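Sugar kinase MJ0406 (Methanococcus jannaschii, PDB 2C4E) catalyses the ATP-dependent phosphorylation of nucleosides, chiefly inosine, guanosine and cytidine, to their monophosphates, using magnesium or manganese. Local coordinates at residues K7-G12 against N58-S63; T48-K53 against L81-S86; E171-I176 against S194-F199; E178-L183 against E206-L211. All blocks are in the same frame, centred on the assembly; numbering follows the deposited sequence. Where two conformers were deposited one is given.

Interaction 1 (K7-G12 against N58-S63); sequences KITCVG and NSELLS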
loop_
_atom_site.group_PDB
_atom_site.type_symbol
_atom_site.label_atom_id
_atom_site.label_comp_id
_atom_site.label_asym_id
_atom_site.label_seq_id
_atom_site.Cartn_x
_atom_site.Cartn_y
_atom_site.Cartn_z
ATOM N N LYS A 7 -21.768 -18.989 -22.276
ATOM C CA LYS A 7 -21.219 -17.869 -21.566
ATOM C C LYS A 7 -20.707 -18.443 -20.245
ATOM O O LYS A 7 -21.048 -19.548 -19.843
ATOM C CB LYS A 7 -22.320 -16.816 -21.387
ATOM C CG LYS A 7 -21.948 -15.408 -20.857
ATOM C CD LYS A 7 -23.115 -14.418 -21.053
ATOM C CE LYS A 7 -22.695 -12.944 -20.930
ATOM N NZ LYS A 7 -23.854 -11.987 -21.036
ATOM N N ILE A 8 -19.842 -17.689 -19.607
ATOM C CA ILE A 8 -19.278 -18.080 -18.335
ATOM C C ILE A 8 -19.432 -16.921 -17.373
ATOM O O ILE A 8 -19.130 -15.787 -17.725
ATOM C CB ILE A 8 -17.780 -18.417 -18.492
ATOM C CG1 ILE A 8 -17.615 -19.570 -19.488
ATOM C CG2 ILE A 8 -17.174 -18.773 -17.128
ATOM C CD1 ILE A 8 -16.181 -19.915 -19.815
ATOM N N THR A 9 -19.912 -17.222 -16.173
ATOM C CA THR A 9 -19.971 -16.284 -15.067
ATOM C C THR A 9 -18.748 -16.505 -14.195
ATOM O O THR A 9 -18.436 -17.639 -13.858
ATOM C CB THR A 9 -21.216 -16.556 -14.211
ATOM O OG1 THR A 9 -22.411 -16.429 -15.003
ATOM C CG2 THR A 9 -21.342 -15.501 -13.114
ATOM N N CYS A 10 -18.015 -15.443 -13.892
ATOM C CA CYS A 10 -16.908 -15.501 -12.952
ATOM C C CYS A 10 -17.278 -14.749 -11.698
ATOM O O CYS A 10 -17.668 -13.592 -11.776
ATOM C CB CYS A 10 -15.668 -14.857 -13.540
ATOM S SG CYS A 10 -15.052 -15.754 -14.977
ATOM N N VAL A 11 -17.153 -15.419 -10.558
ATOM C CA VAL A 11 -17.551 -14.893 -9.272
ATOM C C VAL A 11 -16.293 -14.753 -8.425
ATOM O O VAL A 11 -15.455 -15.660 -8.344
ATOM C CB VAL A 11 -18.531 -15.855 -8.548
ATOM C CG1 VAL A 11 -18.860 -15.351 -7.160
ATOM C CG2 VAL A 11 -19.799 -16.062 -9.371
ATOM N N GLY A 12 -16.139 -13.599 -7.812
ATOM C CA GLY A 12 -15.049 -13.387 -6.887
ATOM C C GLY A 12 -14.403 -12.031 -7.080
ATOM O O GLY A 12 -15.004 -11.095 -7.605
ATOM N N ASN A 58 -18.062 -15.194 -24.264
ATOM C CA ASN A 58 -18.705 -14.107 -23.553
ATOM C C ASN A 58 -18.634 -14.406 -22.080
ATOM O O ASN A 58 -18.908 -15.520 -21.673
ATOM C CB ASN A 58 -20.154 -13.940 -24.010
ATOM C CG ASN A 58 -20.251 -13.428 -25.431
ATOM O OD1 ASN A 58 -19.543 -12.501 -25.816
ATOM N ND2 ASN A 58 -21.114 -14.041 -26.224
ATOM N N SER A 59 -18.179 -13.447 -21.289
ATOM C CA SER A 59 -18.117 -13.632 -19.855
ATOM C C SER A 59 -18.897 -12.545 -19.149
ATOM O O SER A 59 -19.177 -11.477 -19.694
ATOM C CB SER A 59 -16.669 -13.667 -19.352
ATOM O OG SER A 59 -15.991 -12.459 -19.622
ATOM N N GLU A 60 -19.275 -12.853 -17.926
ATOM C CA GLU A 60 -19.917 -11.896 -17.055
ATOM C C GLU A 60 -19.233 -11.997 -15.708
ATOM O O GLU A 60 -18.715 -13.043 -15.347
ATOM C CB GLU A 60 -21.426 -12.154 -16.948
ATOM C CG GLU A 60 -21.864 -13.472 -16.326
ATOM C CD GLU A 60 -23.388 -13.581 -16.197
ATOM O OE1 GLU A 60 -24.102 -12.817 -16.872
ATOM O OE2 GLU A 60 -23.882 -14.436 -15.421
ATOM N N LEU A 61 -19.241 -10.906 -14.970
ATOM C CA LEU A 61 -18.512 -10.803 -13.726
ATOM C C LEU A 61 -19.439 -10.471 -12.575
ATOM O O LEU A 61 -20.318 -9.597 -12.705
ATOM C CB LEU A 61 -17.451 -9.720 -13.905
ATOM C CG LEU A 61 -16.308 -9.525 -12.908
ATOM C CD1 LEU A 61 -15.437 -10.739 -12.774
ATOM C CD2 LEU A 61 -15.483 -8.342 -13.390
ATOM N N LEU A 62 -19.270 -11.174 -11.460
ATOM C CA LEU A 62 -19.985 -10.876 -10.225
ATOM C C LEU A 62 -18.928 -10.630 -9.153
ATOM O O LEU A 62 -18.249 -11.561 -8.727
ATOM C CB LEU A 62 -20.910 -12.027 -9.813
ATOM C CG LEU A 62 -21.961 -11.665 -8.755
ATOM C CD1 LEU A 62 -22.980 -12.784 -8.668
ATOM C CD2 LEU A 62 -21.338 -11.403 -7.384
ATOM N N SER A 63 -18.789 -9.363 -8.757
ATOM C CA SER A 63 -17.843 -8.934 -7.735
ATOM C C SER A 63 -18.427 -7.774 -6.945
ATOM O O SER A 63 -19.333 -7.091 -7.420
ATOM C CB SER A 63 -16.534 -8.431 -8.362
ATOM O OG SER A 63 -15.991 -9.348 -9.286
#
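Ile8, Cys10 and Gly12 exchange backbone hydrogen bonds with Asn58, Glu60 and Leu62, pairing strands 7-11 and 58-62 in parallel. Ile8 N donates to Asn58 O and Ile8 O accepts from Glu60 N; Cys10 N reaches Glu60 O at 2.9 Å while Cys10 O takes Leu62 N, and Gly12 N closes the series on Leu62 O. The strand directions diverge by 23°. Strand 58-62 is the outermost strand at one end of the mixed eight-stranded sheet of the ribokinase fold; strand 131-136 flanks strand 7-11 across its other edge.

Two hydroxyls add polar bonds. Thr9 OG1 donates to Glu60 OE2 at 2.5 Å, a short bond that meets the carboxylate on its anti side, 24° out of plane. Glu60 CG sits between its own backbone N and carbonyl carbon (chi1 64°), close to Thr9 OG1 at 3.3 Å. Thr131 also bonds that hydroxyl. Beyond the strand ends, Ser63 OG gives a 2.6 Å bond to Gly12 O and is also bonded to Thr14.

Apolar contact is modest: Cys10 CB lies 4.2 Å from Leu61 CD1, and Val11 CG2 equally far from Leu62 CB. Helix 44-54 packs on Cys10 and Ile8, helix 141-151 on Val11 and Leu62.

Interaction 2 (T48-K53 against L81-S86); sequences TAVGIK and LDINIS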
loop_
_atom_site.group_PDB
_atom_site.type_symbol
_atom_site.label_atom_id
_atom_site.label_comp_id
_atom_site.label_asym_id
_atom_site.label_seq_id
_atom_site.Cartn_x
_atom_site.Cartn_y
_atom_site.Cartn_z
ATOM N N THR A 48 -9.832 -13.975 -14.807
ATOM C CA THR A 48 -10.410 -15.097 -15.530
ATOM C C THR A 48 -11.440 -14.592 -16.556
ATOM O O THR A 48 -11.417 -15.011 -17.699
ATOM C CB THR A 48 -11.020 -16.114 -14.550
ATOM O OG1 THR A 48 -10.041 -16.553 -13.589
ATOM C CG2 THR A 48 -11.399 -17.389 -15.267
ATOM N N ALA A 49 -12.326 -13.678 -16.154
ATOM C CA ALA A 49 -13.361 -13.143 -17.041
ATOM C C ALA A 49 -12.774 -12.448 -18.238
ATOM O O ALA A 49 -13.275 -12.598 -19.347
ATOM C CB ALA A 49 -14.290 -12.187 -16.294
ATOM N N VAL A 50 -11.724 -11.665 -18.010
ATOM C CA VAL A 50 -11.055 -10.959 -19.096
ATOM C C VAL A 50 -10.339 -11.937 -20.024
ATOM O O VAL A 50 -10.419 -11.791 -21.234
ATOM C CB VAL A 50 -10.100 -9.861 -18.557
ATOM C CG1 VAL A 50 -9.281 -9.227 -19.696
ATOM C CG2 VAL A 50 -10.883 -8.790 -17.851
ATOM N N GLY A 51 -9.658 -12.939 -19.468
ATOM C CA GLY A 51 -9.021 -13.972 -20.281
ATOM C C GLY A 51 -10.012 -14.743 -21.135
ATOM O O GLY A 51 -9.745 -15.059 -22.299
ATOM N N ILE A 52 -11.165 -15.049 -20.558
ATOM C CA ILE A 52 -12.226 -15.767 -21.272
ATOM C C ILE A 52 -12.698 -14.925 -22.445
ATOM O O ILE A 52 -12.809 -15.412 -23.571
ATOM C CB ILE A 52 -13.385 -16.107 -20.317
ATOM C CG1 ILE A 52 -12.951 -17.233 -19.363
ATOM C CG2 ILE A 52 -14.624 -16.504 -21.099
ATOM C CD1 ILE A 52 -13.824 -17.343 -18.130
ATOM N N LYS A 53 -12.928 -13.642 -22.190
ATOM C CA LYS A 53 -13.444 -12.738 -23.219
ATOM C C LYS A 53 -12.437 -12.569 -24.343
ATOM O O LYS A 53 -12.814 -12.536 -25.500
ATOM C CB LYS A 53 -13.814 -11.384 -22.624
ATOM C CG LYS A 53 -14.526 -10.450 -23.604
ATOM C CD LYS A 53 -15.926 -10.970 -24.001
ATOM C CE LYS A 53 -16.640 -9.991 -24.902
ATOM N NZ LYS A 53 -18.102 -10.275 -25.047
ATOM N N LEU A 81 -14.118 -3.860 -23.229
ATOM C CA LEU A 81 -13.918 -5.255 -23.593
ATOM C C LEU A 81 -15.236 -6.021 -23.747
ATOM O O LEU A 81 -15.212 -7.204 -24.065
ATOM C CB LEU A 81 -13.025 -5.947 -22.556
ATOM C CG LEU A 81 -11.573 -5.459 -22.556
ATOM C CD1 LEU A 81 -10.882 -5.806 -21.245
ATOM C CD2 LEU A 81 -10.803 -6.045 -23.741
ATOM N N ASP A 82 -16.371 -5.351 -23.525
ATOM C CA ASP A 82 -17.703 -5.966 -23.662
ATOM C C ASP A 82 -17.908 -7.093 -22.648
ATOM O O ASP A 82 -18.518 -8.114 -22.944
ATOM C CB ASP A 82 -17.918 -6.480 -25.095
ATOM C CG ASP A 82 -19.369 -6.403 -25.539
ATOM O OD1 ASP A 82 -20.255 -6.935 -24.837
ATOM O OD2 ASP A 82 -19.717 -5.822 -26.589
ATOM N N ILE A 83 -17.383 -6.908 -21.444
ATOM C CA ILE A 83 -17.598 -7.869 -20.380
ATOM C C ILE A 83 -18.831 -7.394 -19.610
ATOM O O ILE A 83 -18.891 -6.250 -19.190
ATOM C CB ILE A 83 -16.335 -8.020 -19.508
ATOM C CG1 ILE A 83 -15.255 -8.738 -20.341
ATOM C CG2 ILE A 83 -16.645 -8.837 -18.259
ATOM C CD1 ILE A 83 -13.916 -8.824 -19.703
ATOM N N ASN A 84 -19.815 -8.278 -19.475
ATOM C CA ASN A 84 -21.081 -7.971 -18.811
ATOM C C ASN A 84 -20.787 -7.762 -17.329
ATOM O O ASN A 84 -20.396 -8.697 -16.631
ATOM C CB ASN A 84 -22.062 -9.134 -19.040
ATOM C CG ASN A 84 -23.470 -8.885 -18.484
ATOM O OD1 ASN A 84 -24.459 -9.379 -19.048
ATOM N ND2 ASN A 84 -23.571 -8.159 -17.398
ATOM N N ILE A 85 -20.944 -6.526 -16.861
ATOM C CA ILE A 85 -20.700 -6.202 -15.461
ATOM C C ILE A 85 -21.987 -5.728 -14.803
ATOM O O ILE A 85 -21.949 -5.017 -13.805
ATOM C CB ILE A 85 -19.584 -5.151 -15.336
ATOM C CG1 ILE A 85 -19.911 -3.900 -16.182
ATOM C CG2 ILE A 85 -18.279 -5.758 -15.754
ATOM C CD1 ILE A 85 -19.087 -2.698 -15.851
ATOM N N SER A 86 -23.113 -6.158 -15.374
ATOM C CA SER A 86 -24.449 -5.880 -14.845
ATOM C C SER A 86 -24.672 -6.405 -13.422
ATOM O O SER A 86 -25.485 -5.847 -12.690
ATOM C CB SER A 86 -25.534 -6.433 -15.795
ATOM O OG SER A 86 -25.702 -7.836 -15.699
#
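Lys53 reaches from helix 44-54 to the turn after helix 73-80, where its ammonium donates to the backbone carbonyl of Asp82, NZ to O 3.0 Å. The donor stands above the carbonyl plane, 39° out of it, with a C=O...N angle of 134°. Asn58 OD1 accepts a second hydrogen bond from the same ammonium and is its strongest polar partner. The Asp82 carboxylate adds a long salt bridge, OD1 lying 4.0 Å from Lys53 NZ. The lysine chain bends at chi2, about the CB-CG bond (67°), then continues extended; its CE passes 3.2 Å from Leu81 O. Asp82 itself leaves the helix with positive phi in a Schellman motif, which caps the C-terminal end of helix 73-80.

Other polar groups of the two segments find partners nearby. Ala49 O accepts from Lys53 N within the helix and also from Ser59 OG. In the loop, Asn84 ND2 donates to Ser86 OG at 2.7 Å, close to the amide plane, while Asn84 makes backbone bonds with Ser59 and Leu61.

Along the lysine stem and beside it the contact is apolar. Ile83 CD1 touches Val50 CG2 at 3.6 Å, the two side chains crossing at about a right angle, and Val50 CG1 meets Leu81 CD1 more loosely. The Ile83 and Lys53 side chains slide past each other in opposite directions, CG1 of the first 3.8 Å from CG of the second. Aliphatic packing thus carries the lysine stem to the Asp82 carbonyl just past the helix end, which together with Asn58 OD1 binds the ammonium; the distant carboxylate probably offsets some of its charge.

Interaction 3 (E171-I176 against S194-F199); sequences EMLLEI and SNLLNF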
loop_
_atom_site.group_PDB
_atom_site.type_symbol
_atom_site.label_atom_id
_atom_site.label_comp_id
_atom_site.label_asym_id
_atom_site.label_seq_id
_atom_site.Cartn_x
_atom_site.Cartn_y
_atom_site.Cartn_z
ATOM N N GLU A 171 -15.421 -29.666 6.755
ATOM C CA GLU A 171 -16.854 -29.809 6.443
ATOM C C GLU A 171 -17.315 -28.902 5.301
ATOM O O GLU A 171 -18.067 -29.316 4.403
ATOM C CB GLU A 171 -17.678 -29.538 7.713
ATOM C CG GLU A 171 -17.530 -30.602 8.801
ATOM C CD GLU A 171 -16.282 -30.450 9.671
ATOM O OE1 GLU A 171 -15.776 -29.319 9.841
ATOM O OE2 GLU A 171 -15.802 -31.478 10.199
ATOM N N MET A 172 -16.859 -27.659 5.338
ATOM C CA MET A 172 -17.205 -26.691 4.327
ATOM C C MET A 172 -16.544 -26.994 2.983
ATOM O O MET A 172 -17.121 -26.756 1.923
ATOM C CB MET A 172 -16.768 -25.312 4.777
ATOM C CG MET A 172 -17.315 -24.228 3.892
ATOM S SD MET A 172 -16.715 -22.638 4.397
ATOM C CE MET A 172 -17.648 -21.570 3.279
ATOM N N LEU A 173 -15.313 -27.471 3.024
ATOM C CA LEU A 173 -14.619 -27.843 1.794
ATOM C C LEU A 173 -15.291 -29.029 1.132
ATOM O O LEU A 173 -15.434 -29.059 -0.092
ATOM C CB LEU A 173 -13.143 -28.163 2.073
ATOM C CG LEU A 173 -12.265 -28.366 0.840
ATOM C CD1 LEU A 173 -12.314 -27.129 -0.060
ATOM C CD2 LEU A 173 -10.823 -28.695 1.268
ATOM N N LEU A 174 -15.715 -29.995 1.935
ATOM C CA LEU A 174 -16.404 -31.161 1.421
ATOM C C LEU A 174 -17.699 -30.688 0.777
ATOM O O LEU A 174 -18.023 -31.092 -0.325
ATOM C CB LEU A 174 -16.689 -32.159 2.543
ATOM C CG LEU A 174 -17.374 -33.462 2.152
ATOM C CD1 LEU A 174 -16.541 -34.237 1.137
ATOM C CD2 LEU A 174 -17.619 -34.309 3.417
ATOM N N GLU A 175 -18.391 -29.768 1.434
ATOM C CA GLU A 175 -19.677 -29.274 0.905
ATOM C C GLU A 175 -19.549 -28.562 -0.440
ATOM O O GLU A 175 -20.326 -28.825 -1.340
ATOM C CB GLU A 175 -20.372 -28.368 1.923
ATOM C CG GLU A 175 -21.788 -27.981 1.530
ATOM C CD GLU A 175 -22.796 -29.123 1.597
ATOM O OE1 GLU A 175 -22.434 -30.264 1.982
ATOM O OE2 GLU A 175 -23.971 -28.863 1.272
ATOM N N ILE A 176 -18.578 -27.668 -0.602
ATOM C CA ILE A 176 -18.458 -26.977 -1.877
ATOM C C ILE A 176 -17.989 -27.930 -2.985
ATOM O O ILE A 176 -18.441 -27.831 -4.121
ATOM C CB ILE A 176 -17.573 -25.713 -1.747
ATOM C CG1 ILE A 176 -17.765 -24.804 -2.957
ATOM C CG2 ILE A 176 -16.084 -26.072 -1.564
ATOM C CD1 ILE A 176 -17.372 -23.376 -2.697
ATOM N N SER A 194 -6.180 -32.622 0.408
ATOM C CA SER A 194 -6.291 -34.081 0.464
ATOM C C SER A 194 -5.991 -34.594 1.860
ATOM O O SER A 194 -6.651 -35.511 2.353
ATOM C CB SER A 194 -5.370 -34.736 -0.566
ATOM O OG SER A 194 -5.698 -34.319 -1.886
ATOM N N ASN A 195 -4.992 -33.994 2.507
ATOM C CA ASN A 195 -4.668 -34.322 3.894
ATOM C C ASN A 195 -5.827 -33.931 4.816
ATOM O O ASN A 195 -6.221 -34.697 5.693
ATOM C CB ASN A 195 -3.351 -33.628 4.306
ATOM C CG ASN A 195 -2.870 -34.029 5.697
ATOM O OD1 ASN A 195 -2.731 -33.182 6.583
ATOM N ND2 ASN A 195 -2.578 -35.310 5.886
ATOM N N LEU A 196 -6.416 -32.761 4.590
ATOM C CA LEU A 196 -7.537 -32.311 5.415
ATOM C C LEU A 196 -8.765 -33.220 5.272
ATOM O O LEU A 196 -9.398 -33.575 6.270
ATOM C CB LEU A 196 -7.897 -30.865 5.094
ATOM C CG LEU A 196 -9.054 -30.240 5.884
ATOM C CD1 LEU A 196 -8.724 -30.100 7.360
ATOM C CD2 LEU A 196 -9.428 -28.893 5.270
ATOM N N LEU A 197 -9.080 -33.612 4.036
ATOM C CA LEU A 197 -10.267 -34.419 3.737
ATOM C C LEU A 197 -10.057 -35.938 3.911
ATOM O O LEU A 197 -11.026 -36.700 3.891
ATOM C CB LEU A 197 -10.727 -34.144 2.299
ATOM C CG LEU A 197 -11.153 -32.716 1.959
ATOM C CD1 LEU A 197 -11.138 -32.469 0.453
ATOM C CD2 LEU A 197 -12.536 -32.422 2.505
ATOM N N ASN A 198 -8.806 -36.364 4.105
ATOM C CA ASN A 198 -8.379 -37.764 3.937
ATOM C C ASN A 198 -8.888 -38.315 2.603
ATOM O O ASN A 198 -9.419 -39.421 2.525
ATOM C CB ASN A 198 -8.778 -38.668 5.124
ATOM C CG ASN A 198 -8.132 -40.062 5.054
ATOM O OD1 ASN A 198 -6.990 -40.227 4.609
ATOM N ND2 ASN A 198 -8.871 -41.074 5.500
ATOM N N PHE A 199 -8.700 -37.523 1.554
ATOM C CA PHE A 199 -9.096 -37.910 0.201
ATOM C C PHE A 199 -7.916 -38.374 -0.625
ATOM O O PHE A 199 -6.848 -37.766 -0.600
ATOM C CB PHE A 199 -9.719 -36.716 -0.521
ATOM C CG PHE A 199 -11.212 -36.593 -0.361
ATOM C CD1 PHE A 199 -11.941 -35.850 -1.280
ATOM C CD2 PHE A 199 -11.888 -37.176 0.704
ATOM C CE1 PHE A 199 -13.304 -35.697 -1.147
ATOM C CE2 PHE A 199 -13.276 -37.024 0.820
ATOM C CZ PHE A 199 -13.966 -36.295 -0.111
#
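Leu173 is the first residue of helix 170-178 to engage the end of helix 187-197. Its CB points toward that helix, and the branch CD2 does the touching: it lies 3.9 Å from Leu197 CD1 and 4.2 Å from Leu196 CD2. The Leu173 and Leu197 side chains cross at about a right angle. Leu173 also packs on Tyr168, in the loop before its own helix.

The two helices flank strand 182-186 in sequence, the first preceding it and the second following it, in the alternating alpha/beta architecture of the ribokinase fold. This contact joins them by apolar packing, near the C-terminal end of helix 187-197, where Asn198 leaves helical geometry with positive phi. Phe199 N still bonds back to Ser194 O at 3.0 Å, across this exit.

Leu174 comes next and touches two residues. Its backbone N and CB face Leu197 CD2, at 4.0 and 4.2 Å, so that the two methyls of Leu197 divide between Leu173 and Leu174. Chi1 of -178° sets Leu174 CG anti to the backbone N, and chi2 of 59° then places CD1, which lies 3.5 Å from Phe199 CZ; the approach to the ring is oblique, with the side chains crossing at about a right angle. One face of that ring is met by Leu197 CB, 3.5 Å above the plane and displaced toward the rim. Tyr204 packs edge-to-face with the Phe199 ring, and Arg207 lies against both Leu174 and Phe199.

Interaction 4 (E178-L183 against E206-L211); sequences EHTNFL and ERVDAL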
loop_
_atom_site.group_PDB
_atom_site.type_symbol
_atom_site.label_atom_id
_atom_site.label_comp_id
_atom_site.label_asym_id
_atom_site.label_seq_id
_atom_site.Cartn_x
_atom_site.Cartn_y
_atom_site.Cartn_z
ATOM N N GLU A 178 -18.751 -31.002 -3.195
ATOM C CA GLU A 178 -19.862 -31.864 -3.530
ATOM C C GLU A 178 -20.785 -31.123 -4.509
ATOM O O GLU A 178 -21.617 -31.742 -5.155
ATOM C CB GLU A 178 -20.565 -32.404 -2.269
ATOM C CG GLU A 178 -19.643 -33.435 -1.599
ATOM C CD GLU A 178 -20.248 -34.242 -0.482
ATOM O OE1 GLU A 178 -21.065 -33.687 0.284
ATOM O OE2 GLU A 178 -19.856 -35.430 -0.360
ATOM N N HIS A 179 -20.589 -29.812 -4.624
ATOM C CA HIS A 179 -21.331 -28.970 -5.584
ATOM C C HIS A 179 -20.429 -28.395 -6.664
ATOM O O HIS A 179 -20.688 -27.312 -7.199
ATOM C CB HIS A 179 -22.022 -27.855 -4.832
ATOM C CG HIS A 179 -23.000 -28.348 -3.821
ATOM N ND1 HIS A 179 -24.356 -28.420 -4.058
ATOM C CD2 HIS A 179 -22.810 -28.826 -2.570
ATOM C CE1 HIS A 179 -24.955 -28.918 -2.989
ATOM N NE2 HIS A 179 -24.040 -29.163 -2.068
ATOM N N THR A 180 -19.366 -29.133 -6.989
ATOM C CA THR A 180 -18.408 -28.708 -8.003
ATOM C C THR A 180 -18.333 -29.736 -9.124
ATOM O O THR A 180 -18.288 -30.923 -8.858
ATOM C CB THR A 180 -17.008 -28.549 -7.389
ATOM O OG1 THR A 180 -17.006 -27.463 -6.460
ATOM C CG2 THR A 180 -16.021 -28.092 -8.445
ATOM N N ASN A 181 -18.342 -29.266 -10.367
ATOM C CA ASN A 181 -18.083 -30.112 -11.538
ATOM C C ASN A 181 -16.602 -30.134 -11.922
ATOM O O ASN A 181 -16.050 -31.209 -12.097
ATOM C CB ASN A 181 -18.938 -29.690 -12.734
ATOM C CG ASN A 181 -20.407 -29.874 -12.469
ATOM O OD1 ASN A 181 -20.974 -31.007 -12.583
ATOM N ND2 ASN A 181 -21.042 -28.803 -12.062
ATOM N N PHE A 182 -15.966 -28.970 -12.045
ATOM C CA PHE A 182 -14.537 -28.875 -12.344
ATOM C C PHE A 182 -13.859 -28.277 -11.139
ATOM O O PHE A 182 -14.162 -27.145 -10.760
ATOM C CB PHE A 182 -14.216 -27.935 -13.512
ATOM C CG PHE A 182 -15.000 -28.181 -14.775
ATOM C CD1 PHE A 182 -16.163 -27.462 -15.019
ATOM C CD2 PHE A 182 -14.558 -29.064 -15.732
ATOM C CE1 PHE A 182 -16.880 -27.652 -16.191
ATOM C CE2 PHE A 182 -15.272 -29.253 -16.931
ATOM C CZ PHE A 182 -16.425 -28.551 -17.145
ATOM N N LEU A 183 -12.951 -29.033 -10.529
ATOM C CA LEU A 183 -12.193 -28.592 -9.376
ATOM C C LEU A 183 -10.743 -28.397 -9.788
ATOM O O LEU A 183 -10.077 -29.341 -10.233
ATOM C CB LEU A 183 -12.303 -29.626 -8.265
ATOM C CG LEU A 183 -11.509 -29.383 -6.982
ATOM C CD1 LEU A 183 -12.027 -28.092 -6.326
ATOM C CD2 LEU A 183 -11.689 -30.581 -6.083
ATOM N N GLU A 206 -15.571 -39.253 -6.947
ATOM C CA GLU A 206 -16.937 -39.619 -6.568
ATOM C C GLU A 206 -17.820 -38.368 -6.481
ATOM O O GLU A 206 -19.034 -38.466 -6.501
ATOM C CB GLU A 206 -16.967 -40.376 -5.238
ATOM C CG GLU A 206 -16.468 -41.808 -5.358
ATOM C CD GLU A 206 -16.398 -42.533 -4.021
ATOM O OE1 GLU A 206 -17.068 -42.097 -3.059
ATOM O OE2 GLU A 206 -15.674 -43.545 -3.923
ATOM N N ARG A 207 -17.199 -37.198 -6.389
ATOM C CA ARG A 207 -17.923 -35.954 -6.183
ATOM C C ARG A 207 -17.877 -34.994 -7.363
ATOM O O ARG A 207 -18.834 -34.279 -7.580
ATOM C CB ARG A 207 -17.387 -35.271 -4.948
ATOM C CG ARG A 207 -17.711 -36.080 -3.703
ATOM C CD ARG A 207 -16.828 -35.813 -2.537
ATOM N NE ARG A 207 -17.270 -36.549 -1.352
ATOM C CZ ARG A 207 -16.893 -37.792 -1.024
ATOM N NH1 ARG A 207 -16.049 -38.492 -1.786
ATOM N NH2 ARG A 207 -17.358 -38.342 0.094
ATOM N N VAL A 208 -16.752 -34.943 -8.074
ATOM C CA VAL A 208 -16.566 -33.995 -9.184
ATOM C C VAL A 208 -16.427 -34.739 -10.506
ATOM O O VAL A 208 -16.226 -35.958 -10.548
ATOM C CB VAL A 208 -15.345 -33.060 -8.958
ATOM C CG1 VAL A 208 -15.384 -32.444 -7.584
ATOM C CG2 VAL A 208 -14.010 -33.799 -9.173
ATOM N N ASP A 209 -16.605 -34.016 -11.603
ATOM C CA ASP A 209 -16.415 -34.608 -12.919
ATOM C C ASP A 209 -14.974 -34.581 -13.387
ATOM O O ASP A 209 -14.547 -35.472 -14.115
ATOM C CB ASP A 209 -17.273 -33.881 -13.957
ATOM C CG ASP A 209 -18.735 -33.984 -13.687
ATOM O OD1 ASP A 209 -19.250 -35.087 -13.394
ATOM O OD2 ASP A 209 -19.486 -33.002 -13.835
ATOM N N ALA A 210 -14.241 -33.542 -13.000
ATOM C CA ALA A 210 -12.843 -33.394 -13.367
ATOM C C ALA A 210 -12.111 -32.678 -12.263
ATOM O O ALA A 210 -12.573 -31.649 -11.750
ATOM C CB ALA A 210 -12.684 -32.631 -14.666
ATOM N N LEU A 211 -10.971 -33.255 -11.883
ATOM C CA LEU A 211 -10.058 -32.659 -10.948
ATOM C C LEU A 211 -8.820 -32.291 -11.748
ATOM O O LEU A 211 -8.224 -33.149 -12.385
ATOM C CB LEU A 211 -9.672 -33.696 -9.879
ATOM C CG LEU A 211 -8.420 -33.405 -9.060
ATOM C CD1 LEU A 211 -8.634 -32.151 -8.238
ATOM C CD2 LEU A 211 -8.081 -34.606 -8.171
HETATM O O HOH W 1 -20.996 -34.293 -5.910
HETATM O O HOH W 2 -20.021 -33.038 -9.895
#
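Strands 182-186 and 210-214 begin here side by side and parallel, Phe182 paired with Ala210 and Leu183 with Leu211, held by Leu183 N to Ala210 O at 2.9 Å, an almost straight bond of 173°. Just before strand 182-186, Asn181 O takes two donors, Ala210 N and Asp209 N; the second sits on a lone pair in the carbonyl plane, though the hydrogen bond is bent (136° at H). Two waters extend the link: one bridges Glu178 O and Arg207 O, the other Thr180 O and Arg207 O, so Arg207 O accepts a hydrogen bond from each.

Among the side chains, Glu178 and Arg207 lie side by side, pointing the same way. Arg207 NE donates to Glu178 OE2 at 3.0 Å in a salt bridge, the oxygen at the guanidinium edge and tilted 21° from its plane, the carboxylate being met on its anti side. The carboxylate and guanidinium are nearly coplanar, and the Glu178 CG and Arg207 CD carbons touch at 3.8 Å. Arg207 NH1 is bonded to Asp203 O, while Glu206 adds a long, purely electrostatic pairing.

Apolar groups fill the rest. The Leu183 and Leu211 side chains lie side by side, pointing the same way, CD2 of Leu183 4.1 Å from CD1 of Leu211, and Leu183 CB meets Val208 CG1. Beside Phe182, Ala210 CB approaches CD2 of the ring obliquely, and Tyr257 packs edge-to-face with that ring. Parallel strands joined through intervening helices make up most of the large mixed sheet of the ribokinase fold; strand 210-214 runs on to Thr214, which binds ATP.

In the fold
From the N terminus, interaction 1 closes a loop between strands 7-11 and 58-62, and interaction 2 crosses it, since helix 44-54 lies within that loop while 81-86 lies beyond it. The two touch, tying one end of the large sheet to helix 44-54 and the turn after helix 73-80. Further along, interactions 3 and 4 open only after 1 and 2 have closed, and cross each other: helices 170-178 and 187-197 meet in one, strands 182-186 and 210-214 in the other, and the two touch through Arg207. Interactions 1 and 4 belong to the same sheet, their centres about 19 Å apart, whereas 2 and 3 lie on opposite sides of the chain's centre.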